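Local coordinates for protein putative uronate isomerase (Thermotoga maritima, PDB 4NAR) that probably belongs to the lactate racemase family and may act as an isomerase or racemase, at residues Ala106-Gly111 with Leu137-Phe142; Lys164-Gly169 with Met209-Ile214; Trp323-Gly328 with Arg387-Gly392. All coordinates share one frame; numbering follows the deposited sequence.

Contact 1: residues Ala106-Gly111 with Leu137-Phe142; sequences ALAFVG and LLFEDF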
loop_
_atom_site.group_PDB
_atom_site.type_symbol
_atom_site.label_atom_id
_atom_site.label_comp_id
_atom_site.label_asym_id
_atom_site.label_seq_id
_atom_site.Cartn_x
_atom_site.Cartn_y
_atom_site.Cartn_z
ATOM N N ALA A 106 -12.658 -13.124 -12.466
ATOM C CA ALA A 106 -12.016 -11.900 -12.937
ATOM C C ALA A 106 -10.498 -12.081 -13.164
ATOM O O ALA A 106 -9.825 -11.215 -13.753
ATOM C CB ALA A 106 -12.255 -10.796 -11.945
ATOM N N LEU A 107 -9.965 -13.213 -12.705
ATOM C CA LEU A 107 -8.521 -13.397 -12.672
ATOM C C LEU A 107 -8.031 -14.368 -13.731
ATOM O O LEU A 107 -8.761 -15.271 -14.157
ATOM C CB LEU A 107 -8.086 -13.887 -11.289
ATOM C CG LEU A 107 -8.727 -13.101 -10.142
ATOM C CD1 LEU A 107 -8.527 -13.834 -8.831
ATOM C CD2 LEU A 107 -8.189 -11.653 -10.069
ATOM N N ALA A 108 -6.783 -14.165 -14.154
ATOM C CA ALA A 108 -6.113 -15.099 -15.049
ATOM C C ALA A 108 -4.990 -15.788 -14.279
ATOM O O ALA A 108 -4.208 -15.134 -13.572
ATOM C CB ALA A 108 -5.559 -14.375 -16.296
ATOM N N PHE A 109 -4.918 -17.106 -14.403
ATOM C CA PHE A 109 -3.810 -17.854 -13.827
ATOM C C PHE A 109 -2.584 -17.687 -14.725
ATOM O O PHE A 109 -2.673 -17.934 -15.937
ATOM C CB PHE A 109 -4.182 -19.330 -13.761
ATOM C CG PHE A 109 -3.095 -20.197 -13.212
ATOM C CD1 PHE A 109 -2.718 -20.083 -11.880
ATOM C CD2 PHE A 109 -2.438 -21.126 -14.024
ATOM C CE1 PHE A 109 -1.708 -20.883 -11.352
ATOM C CE2 PHE A 109 -1.424 -21.933 -13.511
ATOM C CZ PHE A 109 -1.062 -21.814 -12.166
ATOM N N VAL A 110 -1.440 -17.287 -14.172
ATOM C CA VAL A 110 -0.255 -17.189 -15.035
ATOM C C VAL A 110 0.805 -18.258 -14.749
ATOM O O VAL A 110 1.678 -18.515 -15.587
ATOM C CB VAL A 110 0.414 -15.768 -15.051
ATOM C CG1 VAL A 110 -0.613 -14.681 -15.326
ATOM C CG2 VAL A 110 1.160 -15.493 -13.761
ATOM N N GLY A 111 0.728 -18.874 -13.573
ATOM C CA GLY A 111 1.733 -19.846 -13.164
ATOM C C GLY A 111 1.865 -19.908 -11.654
ATOM O O GLY A 111 1.132 -19.217 -10.944
ATOM N N LEU A 137 -7.713 -8.498 -17.412
ATOM C CA LEU A 137 -7.514 -7.335 -18.284
ATOM C C LEU A 137 -6.082 -7.181 -18.786
ATOM O O LEU A 137 -5.873 -6.774 -19.931
ATOM C CB LEU A 137 -7.966 -6.034 -17.620
ATOM C CG LEU A 137 -9.422 -5.604 -17.827
ATOM C CD1 LEU A 137 -9.739 -4.475 -16.851
ATOM C CD2 LEU A 137 -9.669 -5.143 -19.266
ATOM N N LEU A 138 -5.101 -7.513 -17.946
ATOM C CA LEU A 138 -3.698 -7.476 -18.367
ATOM C C LEU A 138 -3.402 -8.203 -19.671
ATOM O O LEU A 138 -2.415 -7.880 -20.334
ATOM C CB LEU A 138 -2.781 -8.042 -17.288
ATOM C CG LEU A 138 -2.616 -7.101 -16.102
ATOM C CD1 LEU A 138 -1.510 -7.633 -15.199
ATOM C CD2 LEU A 138 -2.337 -5.667 -16.575
ATOM N N PHE A 139 -4.243 -9.173 -20.042
ATOM C CA PHE A 139 -3.930 -10.049 -21.175
ATOM C C PHE A 139 -4.857 -9.907 -22.370
ATOM O O PHE A 139 -4.806 -10.720 -23.293
ATOM C CB PHE A 139 -3.848 -11.505 -20.709
ATOM C CG PHE A 139 -3.040 -11.658 -19.455
ATOM C CD1 PHE A 139 -1.652 -11.493 -19.482
ATOM C CD2 PHE A 139 -3.666 -11.892 -18.241
ATOM C CE1 PHE A 139 -0.899 -11.592 -18.316
ATOM C CE2 PHE A 139 -2.922 -11.991 -17.064
ATOM C CZ PHE A 139 -1.530 -11.837 -17.101
ATOM N N GLU A 140 -5.695 -8.877 -22.350
ATOM C CA GLU A 140 -6.563 -8.573 -23.489
ATOM C C GLU A 140 -5.792 -7.842 -24.592
ATOM O O GLU A 140 -4.601 -7.561 -24.432
ATOM C CB GLU A 140 -7.774 -7.767 -23.032
ATOM C CG GLU A 140 -8.251 -8.214 -21.670
ATOM C CD GLU A 140 -9.751 -8.315 -21.576
ATOM O OE1 GLU A 140 -10.439 -7.563 -22.310
ATOM O OE2 GLU A 140 -10.235 -9.151 -20.773
ATOM N N ASP A 141 -6.461 -7.546 -25.705
ATOM C CA ASP A 141 -5.786 -6.933 -26.853
ATOM C C ASP A 141 -5.430 -5.451 -26.657
ATOM O O ASP A 141 -5.936 -4.584 -27.375
ATOM C CB ASP A 141 -6.621 -7.121 -28.135
ATOM C CG ASP A 141 -8.066 -6.603 -27.990
ATOM O OD1 ASP A 141 -8.445 -6.148 -26.884
ATOM O OD2 ASP A 141 -8.831 -6.663 -28.988
ATOM N N PHE A 142 -4.555 -5.146 -25.702
ATOM C CA PHE A 142 -4.118 -3.758 -25.537
ATOM C C PHE A 142 -2.833 -3.475 -26.300
ATOM O O PHE A 142 -1.973 -4.343 -26.431
ATOM C CB PHE A 142 -3.970 -3.371 -24.058
ATOM C CG PHE A 142 -5.284 -3.247 -23.337
ATOM C CD1 PHE A 142 -6.166 -2.210 -23.649
ATOM C CD2 PHE A 142 -5.652 -4.181 -22.368
ATOM C CE1 PHE A 142 -7.403 -2.101 -23.005
ATOM C CE2 PHE A 142 -6.894 -4.084 -21.707
ATOM C CZ PHE A 142 -7.769 -3.041 -22.026
#
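The ring of Phe139 reaches across to two small side chains of strand 107-113, Ala108 and Val110. Ala108 CB lies 3.6 Å from Phe139 CE2 and is nearly as close to CD2. Further along the strand, Val110 CG1 lies 3.5 Å from Phe139 CZ. Both methyls approach the CD2, CE2 and CZ atoms obliquely. The side chains of Val110 and Phe139 cross at about a right angle. Val110 presents CG1 because that methyl is anti to the carbonyl carbon (chi1 -51°). Strand alternation does the rest: Ala108 and Val110 point toward the loop, while Leu107 and Phe109 point away. Within the loop, Leu138 CB sits 3.8 Å above the plane of the Phe139 ring, over its centre. No hydrogen bond joins the two segments, so the contact is purely apolar. The CA atoms of Ala108 and Phe139 are 8.2 Å apart, and the ring spans that separation. With an alanine in place of Phe139, the methyls of Ala108 and Val110 would probably lose the ring they pack on, and a gap would open between strand 107-113 and the loop. The contact lies near the surface. Strands 107-113 and 130-135 form a two-stranded antiparallel sheet, and Val134 of the latter also touches Phe139. The loop then leads into strand 144-150 of the main sheet, and helix 198-213 packs against both segments.

Contact 2: residues Lys164-Gly169 with Met209-Ile214; sequences KIVIPG and MIFEKI. With SO4 (sulfate ion), chain C.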
loop_
_atom_site.group_PDB
_atom_site.type_symbol
_atom_site.label_atom_id
_atom_site.label_comp_id
_atom_site.label_asym_id
_atom_site.label_seq_id
_atom_site.Cartn_x
_atom_site.Cartn_y
_atom_site.Cartn_z
ATOM N N LYS A 164 4.633 -3.305 -7.070
ATOM C CA LYS A 164 3.625 -3.400 -6.024
ATOM C C LYS A 164 2.228 -3.053 -6.582
ATOM O O LYS A 164 1.202 -3.530 -6.084
ATOM C CB LYS A 164 3.954 -2.531 -4.806
ATOM C CG LYS A 164 3.111 -2.924 -3.578
ATOM C CD LYS A 164 2.839 -1.742 -2.623
ATOM C CE LYS A 164 2.041 -2.175 -1.364
ATOM N NZ LYS A 164 0.549 -2.028 -1.531
ATOM N N ILE A 165 2.192 -2.240 -7.634
ATOM C CA ILE A 165 0.928 -1.957 -8.278
ATOM C C ILE A 165 0.334 -3.201 -8.959
ATOM O O ILE A 165 -0.886 -3.297 -9.124
ATOM C CB ILE A 165 1.044 -0.799 -9.277
ATOM C CG1 ILE A 165 -0.355 -0.380 -9.758
ATOM C CG2 ILE A 165 1.938 -1.182 -10.447
ATOM C CD1 ILE A 165 -0.410 1.026 -10.350
ATOM N N VAL A 166 1.176 -4.156 -9.354
ATOM C CA VAL A 166 0.650 -5.391 -9.920
ATOM C C VAL A 166 0.238 -6.330 -8.778
ATOM O O VAL A 166 -0.885 -6.847 -8.757
ATOM C CB VAL A 166 1.678 -6.097 -10.835
ATOM C CG1 VAL A 166 1.076 -7.389 -11.398
ATOM C CG2 VAL A 166 2.143 -5.168 -11.960
ATOM N N ILE A 167 1.150 -6.538 -7.829
ATOM C CA ILE A 167 0.895 -7.365 -6.647
ATOM C C ILE A 167 1.255 -6.542 -5.412
ATOM O O ILE A 167 2.428 -6.181 -5.248
ATOM C CB ILE A 167 1.772 -8.628 -6.638
ATOM C CG1 ILE A 167 1.575 -9.420 -7.937
ATOM C CG2 ILE A 167 1.434 -9.501 -5.421
ATOM C CD1 ILE A 167 2.534 -10.553 -8.092
ATOM N N PRO A 168 0.270 -6.270 -4.522
ATOM C CA PRO A 168 -1.098 -6.828 -4.506
ATOM C C PRO A 168 -2.125 -6.126 -5.396
ATOM O O PRO A 168 -3.254 -6.628 -5.492
ATOM C CB PRO A 168 -1.540 -6.614 -3.047
ATOM C CG PRO A 168 -0.841 -5.307 -2.660
ATOM C CD PRO A 168 0.530 -5.421 -3.335
ATOM N N GLY A 169 -1.749 -5.001 -6.005
ATOM C CA GLY A 169 -2.680 -4.112 -6.687
ATOM C C GLY A 169 -3.826 -4.730 -7.481
ATOM O O GLY A 169 -5.002 -4.357 -7.302
HETATM N N MSE A 209 6.627 -13.923 -14.446
HETATM C CA MSE A 209 5.711 -14.796 -15.175
HETATM C C MSE A 209 4.542 -14.004 -15.777
HETATM O O MSE A 209 3.998 -14.362 -16.830
HETATM C CB MSE A 209 5.190 -15.899 -14.253
HETATM C CG MSE A 209 6.037 -17.166 -14.244
HETATM SE SE MSE A 209 5.411 -18.353 -12.821
HETATM C CE MSE A 209 6.123 -17.339 -11.315
ATOM N N ILE A 210 4.165 -12.926 -15.093
ATOM C CA ILE A 210 3.098 -12.052 -15.560
ATOM C C ILE A 210 3.539 -11.294 -16.808
ATOM O O ILE A 210 2.857 -11.345 -17.838
ATOM C CB ILE A 210 2.660 -11.064 -14.440
ATOM C CG1 ILE A 210 2.032 -11.840 -13.278
ATOM C CG2 ILE A 210 1.708 -9.981 -14.975
ATOM C CD1 ILE A 210 1.633 -10.979 -12.102
ATOM N N PHE A 211 4.673 -10.596 -16.731
ATOM C CA PHE A 211 5.104 -9.770 -17.861
ATOM C C PHE A 211 5.453 -10.564 -19.111
ATOM O O PHE A 211 5.379 -10.050 -20.238
ATOM C CB PHE A 211 6.225 -8.827 -17.464
ATOM C CG PHE A 211 5.732 -7.619 -16.740
ATOM C CD1 PHE A 211 5.654 -6.395 -17.385
ATOM C CD2 PHE A 211 5.291 -7.721 -15.421
ATOM C CE1 PHE A 211 5.172 -5.274 -16.709
ATOM C CE2 PHE A 211 4.803 -6.634 -14.751
ATOM C CZ PHE A 211 4.741 -5.400 -15.385
ATOM N N GLU A 212 5.815 -11.821 -18.899
ATOM C CA GLU A 212 5.997 -12.764 -19.988
ATOM C C GLU A 212 4.715 -12.913 -20.816
ATOM O O GLU A 212 4.762 -12.923 -22.046
ATOM C CB GLU A 212 6.388 -14.121 -19.420
ATOM C CG GLU A 212 7.715 -14.656 -19.934
ATOM C CD GLU A 212 7.698 -16.168 -20.063
ATOM O OE1 GLU A 212 7.115 -16.839 -19.174
ATOM O OE2 GLU A 212 8.237 -16.682 -21.066
ATOM N N LYS A 213 3.568 -13.033 -20.146
ATOM C CA LYS A 213 2.315 -13.282 -20.858
ATOM C C LYS A 213 1.641 -12.011 -21.420
ATOM O O LYS A 213 0.786 -12.098 -22.307
ATOM C CB LYS A 213 1.347 -14.085 -19.986
ATOM C CG LYS A 213 1.796 -15.531 -19.738
ATOM C CD LYS A 213 1.913 -16.311 -21.058
ATOM C CE LYS A 213 3.296 -16.977 -21.197
ATOM N NZ LYS A 213 3.748 -17.054 -22.626
ATOM N N ILE A 214 2.029 -10.839 -20.920
ATOM C CA ILE A 214 1.524 -9.573 -21.466
ATOM C C ILE A 214 2.100 -9.312 -22.850
ATOM O O ILE A 214 3.318 -9.254 -23.007
ATOM C CB ILE A 214 1.902 -8.373 -20.576
ATOM C CG1 ILE A 214 1.190 -8.471 -19.227
ATOM C CG2 ILE A 214 1.600 -7.040 -21.294
ATOM C CD1 ILE A 214 1.713 -7.481 -18.215
HETATM S S SO4 C . -0.923 0.733 0.275
HETATM O O1 SO4 C . 0.201 0.673 -0.683
HETATM O O2 SO4 C . -2.199 0.690 -0.463
HETATM O O3 SO4 C . -0.903 -0.386 1.232
HETATM O O4 SO4 C . -0.811 2.004 0.998
#
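Val166 of loop 164-169 meets Ile210 of helix 198-213 through apolar contacts: Val166 CG1 lies 3.7 Å from Ile210 CD1. The two side chains run past each other in opposite directions. Ile210 CD1 also meets Ile167 CD1, at 4.1 Å. With chi1 at 180°, Val166 sends CG1 away from its own N and toward Ile210. The other branch serves an aromatic partner: Val166 CG2 comes to the edge of the Phe211 ring, near its plane, 4.1 Å from Phe211 CE2. One face of that ring is covered by Ile214 CD1, and Phe245 meets the ring with its plane turned about 70°. No hydrogen bond crosses between the two segments. Gly169 N bonds to Lys164 O, and the backbone of Gly169 is also tied to Gly71. A cis peptide precedes Pro168. Ile210 O accepts from both Lys213 N and Ile214 N. The charged contact is with the sulfate: Lys164 NZ donates to its O1 at 2.9 Å. Arg41 and His154 also bond this ion, which probably came from the crystallisation liquor. Loop 164-169 belongs to the lactate racemase N-terminal family region and packs on helix 198-213 beside the mixed sheet. The two basic side chains and the histidine gathered round the sulfate are consistent with a site for an anionic ligand.

Contact 3: residues Trp323-Gly328 with Arg387-Gly392; sequences WIREIG and RAVNLG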
loop_
_atom_site.group_PDB
_atom_site.type_symbol
_atom_site.label_atom_id
_atom_site.label_comp_id
_atom_site.label_asym_id
_atom_site.label_seq_id
_atom_site.Cartn_x
_atom_site.Cartn_y
_atom_site.Cartn_z
ATOM N N TRP A 323 -13.035 -11.360 10.447
ATOM C CA TRP A 323 -11.801 -12.046 10.799
ATOM C C TRP A 323 -10.927 -11.220 11.730
ATOM O O TRP A 323 -10.414 -11.744 12.724
ATOM C CB TRP A 323 -11.037 -12.437 9.543
ATOM C CG TRP A 323 -11.644 -13.615 8.859
ATOM C CD1 TRP A 323 -12.477 -14.555 9.416
ATOM C CD2 TRP A 323 -11.468 -13.996 7.483
ATOM N NE1 TRP A 323 -12.826 -15.496 8.469
ATOM C CE2 TRP A 323 -12.219 -15.179 7.276
ATOM C CE3 TRP A 323 -10.747 -13.455 6.410
ATOM C CZ2 TRP A 323 -12.267 -15.833 6.026
ATOM C CZ3 TRP A 323 -10.795 -14.104 5.168
ATOM C CH2 TRP A 323 -11.551 -15.282 4.991
ATOM N N ILE A 324 -10.766 -9.939 11.412
ATOM C CA ILE A 324 -10.012 -9.031 12.272
ATOM C C ILE A 324 -10.547 -9.022 13.707
ATOM O O ILE A 324 -9.766 -9.141 14.663
ATOM C CB ILE A 324 -10.002 -7.594 11.720
ATOM C CG1 ILE A 324 -9.162 -7.534 10.435
ATOM C CG2 ILE A 324 -9.464 -6.634 12.777
ATOM C CD1 ILE A 324 -9.511 -6.381 9.529
ATOM N N ARG A 325 -11.867 -8.890 13.848
ATOM C CA ARG A 325 -12.525 -8.891 15.156
ATOM C C ARG A 325 -12.421 -10.241 15.890
ATOM O O ARG A 325 -12.356 -10.269 17.119
ATOM C CB ARG A 325 -13.995 -8.470 15.025
ATOM C CG ARG A 325 -14.203 -6.976 14.776
ATOM C CD ARG A 325 -15.696 -6.594 14.666
ATOM N NE ARG A 325 -16.226 -6.788 13.313
ATOM C CZ ARG A 325 -17.121 -7.719 12.962
ATOM N NH1 ARG A 325 -17.607 -8.558 13.869
ATOM N NH2 ARG A 325 -17.538 -7.803 11.697
ATOM N N GLU A 326 -12.411 -11.351 15.148
ATOM C CA GLU A 326 -12.215 -12.672 15.757
ATOM C C GLU A 326 -10.868 -12.778 16.480
ATOM O O GLU A 326 -10.809 -13.067 17.683
ATOM C CB GLU A 326 -12.308 -13.781 14.704
ATOM C CG GLU A 326 -13.605 -14.588 14.746
ATOM C CD GLU A 326 -14.098 -15.006 13.352
ATOM O OE1 GLU A 326 -13.256 -15.427 12.512
ATOM O OE2 GLU A 326 -15.329 -14.907 13.100
ATOM N N ILE A 327 -9.785 -12.554 15.744
ATOM C CA ILE A 327 -8.461 -12.719 16.322
ATOM C C ILE A 327 -8.042 -11.520 17.203
ATOM O O ILE A 327 -7.366 -11.700 18.218
ATOM C CB ILE A 327 -7.397 -13.025 15.223
ATOM C CG1 ILE A 327 -6.104 -13.564 15.847
ATOM C CG2 ILE A 327 -7.145 -11.803 14.301
ATOM C CD1 ILE A 327 -4.978 -13.700 14.846
ATOM N N GLY A 328 -8.447 -10.308 16.821
ATOM C CA GLY A 328 -8.045 -9.116 17.556
ATOM C C GLY A 328 -6.554 -8.815 17.409
ATOM O O GLY A 328 -5.800 -9.543 16.726
ATOM N N ARG A 387 -11.876 -2.348 22.795
ATOM C CA ARG A 387 -11.205 -3.234 23.735
ATOM C C ARG A 387 -11.478 -4.694 23.365
ATOM O O ARG A 387 -10.607 -5.550 23.548
ATOM C CB ARG A 387 -11.507 -2.893 25.200
ATOM C CG ARG A 387 -12.812 -3.392 25.766
ATOM C CD ARG A 387 -12.711 -3.459 27.292
ATOM N NE ARG A 387 -12.692 -2.129 27.914
ATOM C CZ ARG A 387 -13.712 -1.607 28.599
ATOM N NH1 ARG A 387 -14.828 -2.310 28.774
ATOM N NH2 ARG A 387 -13.618 -0.390 29.131
ATOM N N ALA A 388 -12.651 -4.942 22.779
ATOM C CA ALA A 388 -13.005 -6.245 22.209
ATOM C C ALA A 388 -11.919 -6.781 21.270
ATOM O O ALA A 388 -11.685 -7.989 21.217
ATOM C CB ALA A 388 -14.352 -6.160 21.471
ATOM N N VAL A 389 -11.251 -5.885 20.538
ATOM C CA VAL A 389 -10.210 -6.295 19.585
ATOM C C VAL A 389 -8.835 -6.000 20.157
ATOM O O VAL A 389 -7.827 -5.979 19.424
ATOM C CB VAL A 389 -10.381 -5.614 18.193
ATOM C CG1 VAL A 389 -11.744 -5.975 17.603
ATOM C CG2 VAL A 389 -10.202 -4.058 18.277
ATOM N N ASN A 390 -8.807 -5.755 21.469
ATOM C CA ASN A 390 -7.546 -5.596 22.207
ATOM C C ASN A 390 -6.784 -4.277 21.922
ATOM O O ASN A 390 -5.550 -4.200 22.057
ATOM C CB ASN A 390 -6.635 -6.805 21.978
ATOM C CG ASN A 390 -5.752 -7.100 23.171
ATOM O OD1 ASN A 390 -6.184 -6.956 24.328
ATOM N ND2 ASN A 390 -4.495 -7.503 22.904
ATOM N N LEU A 391 -7.532 -3.241 21.561
ATOM C CA LEU A 391 -6.961 -1.918 21.317
ATOM C C LEU A 391 -7.474 -0.893 22.354
ATOM O O LEU A 391 -8.531 -1.093 22.968
ATOM C CB LEU A 391 -7.312 -1.460 19.895
ATOM C CG LEU A 391 -6.222 -1.525 18.811
ATOM C CD1 LEU A 391 -5.168 -2.578 19.093
ATOM C CD2 LEU A 391 -6.820 -1.703 17.392
ATOM N N GLY A 392 -6.737 0.205 22.534
ATOM C CA GLY A 392 -7.166 1.275 23.418
ATOM C C GLY A 392 -8.205 2.186 22.777
ATOM O O GLY A 392 -8.525 2.037 21.587
#
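Arg325 lies against Val389 with the root of its side chain. Arg325 CB is 4.2 Å from Val389 CG1. Arg325 CG makes the main side-chain contact, 3.9 Å from Val389 CG1. The backbone joins in, with Arg325 CA also 3.9 Å from Val389 CG1. The two side chains cross obliquely. CG is anti to the carbonyl carbon of Arg325 (chi1 -74°), which lays the start of the chain beside Val389. Beyond CG the chain turns away. Arg325 CD is already 5.0 Å from Val389 CG1, and a bend at chi3 (-85°) takes the guanidinium group off the contact. NE is hydrogen-bonded to a residue flanking the segment. At the tip, NH2 forms a salt bridge with Asp321 OD2, one turn earlier in the same helix.

Two helix ends meet here. Helix 383-388 closes in a Schellman motif with Asn390, at positive phi, as its C-prime residue. Asn390 N bonds to Arg387 O, and Leu391 N bonds to Cys386 O. Helix 318-327 ends at Gly328, which is the first residue to leave helical angles and also has positive phi, a conformation that favours glycine. A CB here would also point toward the other segment, close to Val389 O.

The two chain turns come very near each other at this point. The CA atoms of Gly328 and Val389 are 4.1 Å apart, and Gly328 CA lies 3.7 Å from Val389 O. No hydrogen bond links the two segments. The backbones of Val389 and Tyr329 are hydrogen-bonded, and Asn390 ND2 donates to Tyr329 O. Val389 is buried and also touches Phe314. Leu391 packs on Tyr329 and on Arg357 of helix 347-357, and the chain then enters strand 392-393 at the edge of the five-stranded parallel sheet.

How the contacts relate
Contacts 1 and 2 are neighbours, with centres 9 Å apart. Helix 198-213 connects them. Phe139 CE1 of contact 1 lies 3.7 Å from Lys213 CB of contact 2, and Val110 CG2 lies 3.8 Å from Ile210 CG1. Ile210 thus packs on the strand of contact 1 as well as on the loop of contact 2. Through Lys164, that loop also reaches the bound sulfate. Contact 3 stands apart, beside the second, five-stranded sheet. Its centre is about 37 Å from the centre of contact 1 and about 33 Å from that of contact 2. The nearest atoms are about 14 Å away in both cases.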